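Local coordinates for protein EF0056 (Enterococcus faecalis, PDB 6ORI) that is an enterococcal surface protein of unestablished function whose N-terminal region has immunoglobulin-like folding and may take part in biofilm formation, at residues A[103-106]-A[107-111]; A[172-175]-A[176-180]. All blocks are in the same frame, centred on the assembly; numbering follows the deposited sequence.

In the fold
Both contacts are tight chain reversals at strand ends of the same antiparallel sheet, and each is local in sequence. Contact 1 comes first along the chain and closes before contact 2 opens. It joins the end of strand 98-104 to the short strand 110-111. Contact 2 turns strand 166-173 back into strand 179-181. Strand 68-74 pairs with both 166-173 and 113-117, and 113-117 pairs in turn with 98-104. The centres of the two contacts lie about 19 Å apart and their nearest atoms about 7 Å, without touching. Contact 1 is a surface loop, while contact 2 is partly buried against neighbouring strands and loops. The two turns thus connect successive strands of one sheet, on the same side of the chain's centre.

Contact 1 of 2, residues A[103-106]-A[107-111]; sequences INDS and LGRPT
Asp105 and Arg109 face each other across a beta hairpin whose loop links strand 98-104 to strand 110-111. Asp105 CB lies 4.1 Å from Thr111 CG2. With chi1 at 68°, CG sits between the backbone N and carbonyl carbon, which turns the carboxylate in over the loop backbone. Asp105 OD1 takes two backbone N-H groups from opposite faces of the carboxylate plane: Leu107 N at 2.8 Å and Arg109 N at 3.1 Å. OD2 forms the salt bridge. Arg109 NE reaches Asp105 OD2 at 2.7 Å on the syn lone pair, and Arg109 NH2 bonds to the same oxygen from above the carboxylate plane. OD2 lies near the guanidinium plane, at its edge, but the two flat groups are turned 47° apart. A water also donates to OD2 and to Pro110 O. The backbone closes the loop through Asp105 N to Arg109 O, 2.9 Å. Gly108 takes a positive phi, which favours glycine, and a second water joins its N to Asp105 O. At the base, Asn104 and Pro110 are a non-hydrogen-bonded pair. Beyond it, Ile103 O accepts from Thr111 N in its carbonyl plane and from Thr111 OG1, 2.7 Å away and above that plane.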
loop_
_atom_site.group_PDB
_atom_site.type_symbol
_atom_site.label_atom_id
_atom_site.label_comp_id
_atom_site.label_asym_id
_atom_site.label_seq_id
_atom_site.Cartn_x
_atom_site.Cartn_y
_atom_site.Cartn_z
ATOM N N ILE A 103 -10.440 17.933 -8.292
ATOM C CA ILE A 103 -11.660 18.287 -7.597
ATOM C C ILE A 103 -11.448 19.610 -6.850
ATOM O O ILE A 103 -10.416 19.818 -6.211
ATOM C CB ILE A 103 -12.063 17.150 -6.614
ATOM C CG1 ILE A 103 -12.376 15.873 -7.405
ATOM C CG2 ILE A 103 -13.260 17.577 -5.772
ATOM C CD1 ILE A 103 -12.557 14.647 -6.551
ATOM N N ASN A 104 -12.430 20.504 -6.938
ATOM C CA ASN A 104 -12.387 21.785 -6.258
ATOM C C ASN A 104 -13.414 21.799 -5.166
ATOM O O ASN A 104 -14.344 20.996 -5.176
ATOM C CB ASN A 104 -12.655 22.885 -7.257
ATOM C CG ASN A 104 -11.738 22.773 -8.435
ATOM O OD1 ASN A 104 -10.515 22.767 -8.268
ATOM N ND2 ASN A 104 -12.299 22.599 -9.617
ATOM N N ASP A 105 -13.239 22.693 -4.204
ATOM C CA ASP A 105 -14.204 22.799 -3.121
ATOM C C ASP A 105 -15.278 23.838 -3.442
ATOM O O ASP A 105 -15.295 24.392 -4.551
ATOM C CB ASP A 105 -13.505 23.065 -1.778
ATOM C CG ASP A 105 -12.842 24.428 -1.678
ATOM O OD1 ASP A 105 -13.192 25.361 -2.412
ATOM O OD2 ASP A 105 -11.934 24.562 -0.804
ATOM N N SER A 106 -16.141 24.120 -2.468
ATOM C CA SER A 106 -17.274 25.027 -2.636
ATOM C C SER A 106 -16.897 26.471 -2.383
ATOM O O SER A 106 -17.767 27.347 -2.356
ATOM C CB SER A 106 -18.386 24.637 -1.651
ATOM O OG SER A 106 -17.957 24.795 -0.296
ATOM N N LEU A 107 -15.606 26.726 -2.233
ATOM C CA LEU A 107 -15.095 28.048 -1.885
ATOM C C LEU A 107 -14.071 28.557 -2.897
ATOM O O LEU A 107 -13.264 29.446 -2.626
ATOM C CB LEU A 107 -14.505 28.021 -0.474
ATOM C CG LEU A 107 -15.552 27.662 0.602
ATOM C CD1 LEU A 107 -14.892 27.377 1.939
ATOM C CD2 LEU A 107 -16.586 28.759 0.771
ATOM N N GLY A 108 -14.134 28.018 -4.115
ATOM C CA GLY A 108 -13.294 28.502 -5.183
ATOM C C GLY A 108 -11.815 28.157 -5.039
ATOM O O GLY A 108 -10.969 28.880 -5.536
ATOM N N ARG A 109 -11.524 27.067 -4.343
ATOM C CA ARG A 109 -10.154 26.616 -4.108
ATOM C C ARG A 109 -9.977 25.196 -4.639
ATOM O O ARG A 109 -10.882 24.385 -4.537
ATOM C CB ARG A 109 -9.854 26.602 -2.605
ATOM C CG ARG A 109 -10.090 27.919 -1.895
ATOM C CD ARG A 109 -9.837 27.794 -0.384
ATOM N NE ARG A 109 -10.686 26.777 0.243
ATOM C CZ ARG A 109 -10.865 26.633 1.552
ATOM N NH1 ARG A 109 -10.253 27.441 2.398
ATOM N NH2 ARG A 109 -11.678 25.685 2.011
ATOM N N PRO A 110 -8.795 24.865 -5.188
ATOM C CA PRO A 110 -8.542 23.462 -5.537
ATOM C C PRO A 110 -8.384 22.595 -4.288
ATOM O O PRO A 110 -7.967 23.115 -3.245
ATOM C CB PRO A 110 -7.224 23.527 -6.297
ATOM C CG PRO A 110 -6.545 24.762 -5.792
ATOM C CD PRO A 110 -7.616 25.719 -5.377
ATOM N N THR A 111 -8.728 21.309 -4.372
ATOM C CA THR A 111 -8.397 20.347 -3.326
ATOM C C THR A 111 -7.206 19.546 -3.806
ATOM O O THR A 111 -6.726 19.720 -4.914
ATOM C CB THR A 111 -9.560 19.411 -2.977
ATOM O OG1 THR A 111 -9.703 18.401 -3.969
ATOM C CG2 THR A 111 -10.859 20.185 -2.844
HETATM O O HOH W 1 -16.048 26.562 -5.958
HETATM O O HOH W 2 -9.507 23.185 -0.757
#

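Contact 2 of 2, residues A[172-175]-A[176-180]; sequences VSHQ and DDDKI
His174 ND1 donates to Asp178 OD1 at 2.7 Å, with an N-H...O angle of 159°. The oxygen offers its syn lone pair and lies near the ring plane, at the edge. Ring and carboxylate planes are 58° apart. The aspartate's other oxygen, OD2, forms a salt bridge with Arg71, which would favour a charged carboxylate. Ser173 OG donates to Asp176 OD2, also at 2.7 Å. Here the hydroxyl comes from the anti side, tilted out of the carboxylate plane. The serine torsion explains its reach: OG stands opposite the backbone N (chi1 169°). Tyr29 OH bonds to the same Asp176 OD2, and Asn67 ND2 to Ser173 OG. In the backbone, Ser173 O takes two N-H groups from opposite faces of its carbonyl plane, Asp178 N at 2.9 Å and Asp176 N at 3.1 Å. Ser173 N donates to Lys179 O, 3.1 Å away. The Asp177 N to His174 O bond is weak. Further along the strands, apolar packing joins in. Val172 CG1 meets Ile180 CG1 at 4.1 Å, on the sheet face that carries both residues. Val172 CA also makes a CH...O contact with Lys179 O. Lys179 N bonds back to Asp176 O and closes the type I' beta turn from Asp176 to Lys179, part of the connection between the antiparallel strands 166-173 and 179-181 of this beta hairpin.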
loop_
_atom_site.group_PDB
_atom_site.type_symbol
_atom_site.label_atom_id
_atom_site.label_comp_id
_atom_site.label_asym_id
_atom_site.label_seq_id
_atom_site.Cartn_x
_atom_site.Cartn_y
_atom_site.Cartn_z
ATOM N N VAL A 172 -14.342 5.001 -5.408
ATOM C CA VAL A 172 -15.655 5.378 -4.874
ATOM C C VAL A 172 -16.738 4.963 -5.839
ATOM O O VAL A 172 -16.480 4.686 -7.007
ATOM C CB VAL A 172 -15.780 6.886 -4.567
ATOM C CG1 VAL A 172 -14.690 7.342 -3.575
ATOM C CG2 VAL A 172 -15.719 7.681 -5.841
ATOM N N SER A 173 -17.958 4.920 -5.317
ATOM C CA SER A 173 -19.117 4.492 -6.055
ATOM C C SER A 173 -20.179 5.589 -6.017
ATOM O O SER A 173 -20.670 5.949 -4.951
ATOM C CB SER A 173 -19.646 3.224 -5.401
ATOM O OG SER A 173 -20.924 2.905 -5.940
ATOM N N HIS A 174 -20.518 6.130 -7.175
ATOM C CA HIS A 174 -21.464 7.246 -7.241
ATOM C C HIS A 174 -22.868 6.849 -6.729
ATOM O O HIS A 174 -23.532 7.659 -6.067
ATOM C CB HIS A 174 -21.535 7.828 -8.663
ATOM C CG HIS A 174 -20.269 8.472 -9.139
ATOM N ND1 HIS A 174 -19.496 9.299 -8.357
ATOM C CD2 HIS A 174 -19.660 8.423 -10.347
ATOM C CE1 HIS A 174 -18.451 9.717 -9.055
ATOM N NE2 HIS A 174 -18.534 9.203 -10.268
ATOM N N GLN A 175 -23.288 5.614 -6.991
ATOM C CA GLN A 175 -24.618 5.138 -6.584
ATOM C C GLN A 175 -24.702 4.965 -5.068
ATOM O O GLN A 175 -25.792 4.836 -4.505
ATOM C CB GLN A 175 -24.963 3.815 -7.294
ATOM C CG GLN A 175 -24.067 2.633 -6.909
ATOM C CD GLN A 175 -24.179 1.436 -7.826
ATOM O OE1 GLN A 175 -24.670 1.536 -8.941
ATOM N NE2 GLN A 175 -23.696 0.285 -7.355
ATOM N N ASP A 176 -23.541 4.921 -4.421
ATOM C CA ASP A 176 -23.438 4.809 -2.968
ATOM C C ASP A 176 -22.975 6.133 -2.347
ATOM O O ASP A 176 -22.234 6.154 -1.361
ATOM C CB ASP A 176 -22.451 3.696 -2.606
ATOM C CG ASP A 176 -22.913 2.331 -3.078
ATOM O OD1 ASP A 176 -23.964 1.876 -2.579
ATOM O OD2 ASP A 176 -22.243 1.703 -3.929
ATOM N N ASP A 177 -23.396 7.236 -2.966
ATOM C CA ASP A 177 -23.093 8.581 -2.475
ATOM C C ASP A 177 -21.595 8.828 -2.291
ATOM O O ASP A 177 -21.163 9.465 -1.339
ATOM C CB ASP A 177 -23.869 8.850 -1.181
ATOM C CG ASP A 177 -25.368 8.678 -1.367
ATOM O OD1 ASP A 177 -25.855 8.913 -2.500
ATOM O OD2 ASP A 177 -26.058 8.302 -0.395
ATOM N N ASP A 178 -20.813 8.315 -3.236
ATOM C CA ASP A 178 -19.351 8.485 -3.265
ATOM C C ASP A 178 -18.630 7.885 -2.071
ATOM O O ASP A 178 -17.511 8.281 -1.724
ATOM C CB ASP A 178 -18.965 9.953 -3.458
ATOM C CG ASP A 178 -19.242 10.432 -4.849
ATOM O OD1 ASP A 178 -19.552 9.588 -5.713
ATOM O OD2 ASP A 178 -19.141 11.659 -5.087
ATOM N N LYS A 179 -19.265 6.901 -1.444
ATOM C CA LYS A 179 -18.617 6.125 -0.414
ATOM C C LYS A 179 -17.513 5.279 -1.038
ATOM O O LYS A 179 -17.489 5.034 -2.267
ATOM C CB LYS A 179 -19.627 5.245 0.325
ATOM C CG LYS A 179 -20.519 6.036 1.284
ATOM C CD LYS A 179 -21.479 5.100 2.020
ATOM C CE LYS A 179 -22.239 5.816 3.105
ATOM N NZ LYS A 179 -23.340 6.647 2.528
ATOM N N ILE A 180 -16.586 4.869 -0.192
ATOM C CA ILE A 180 -15.410 4.143 -0.612
ATOM C C ILE A 180 -15.649 2.651 -0.637
ATOM O O ILE A 180 -16.267 2.088 0.268
ATOM C CB ILE A 180 -14.259 4.485 0.334
ATOM C CG1 ILE A 180 -13.954 5.979 0.209
ATOM C CG2 ILE A 180 -13.033 3.641 0.045
ATOM C CD1 ILE A 180 -12.893 6.460 1.192
#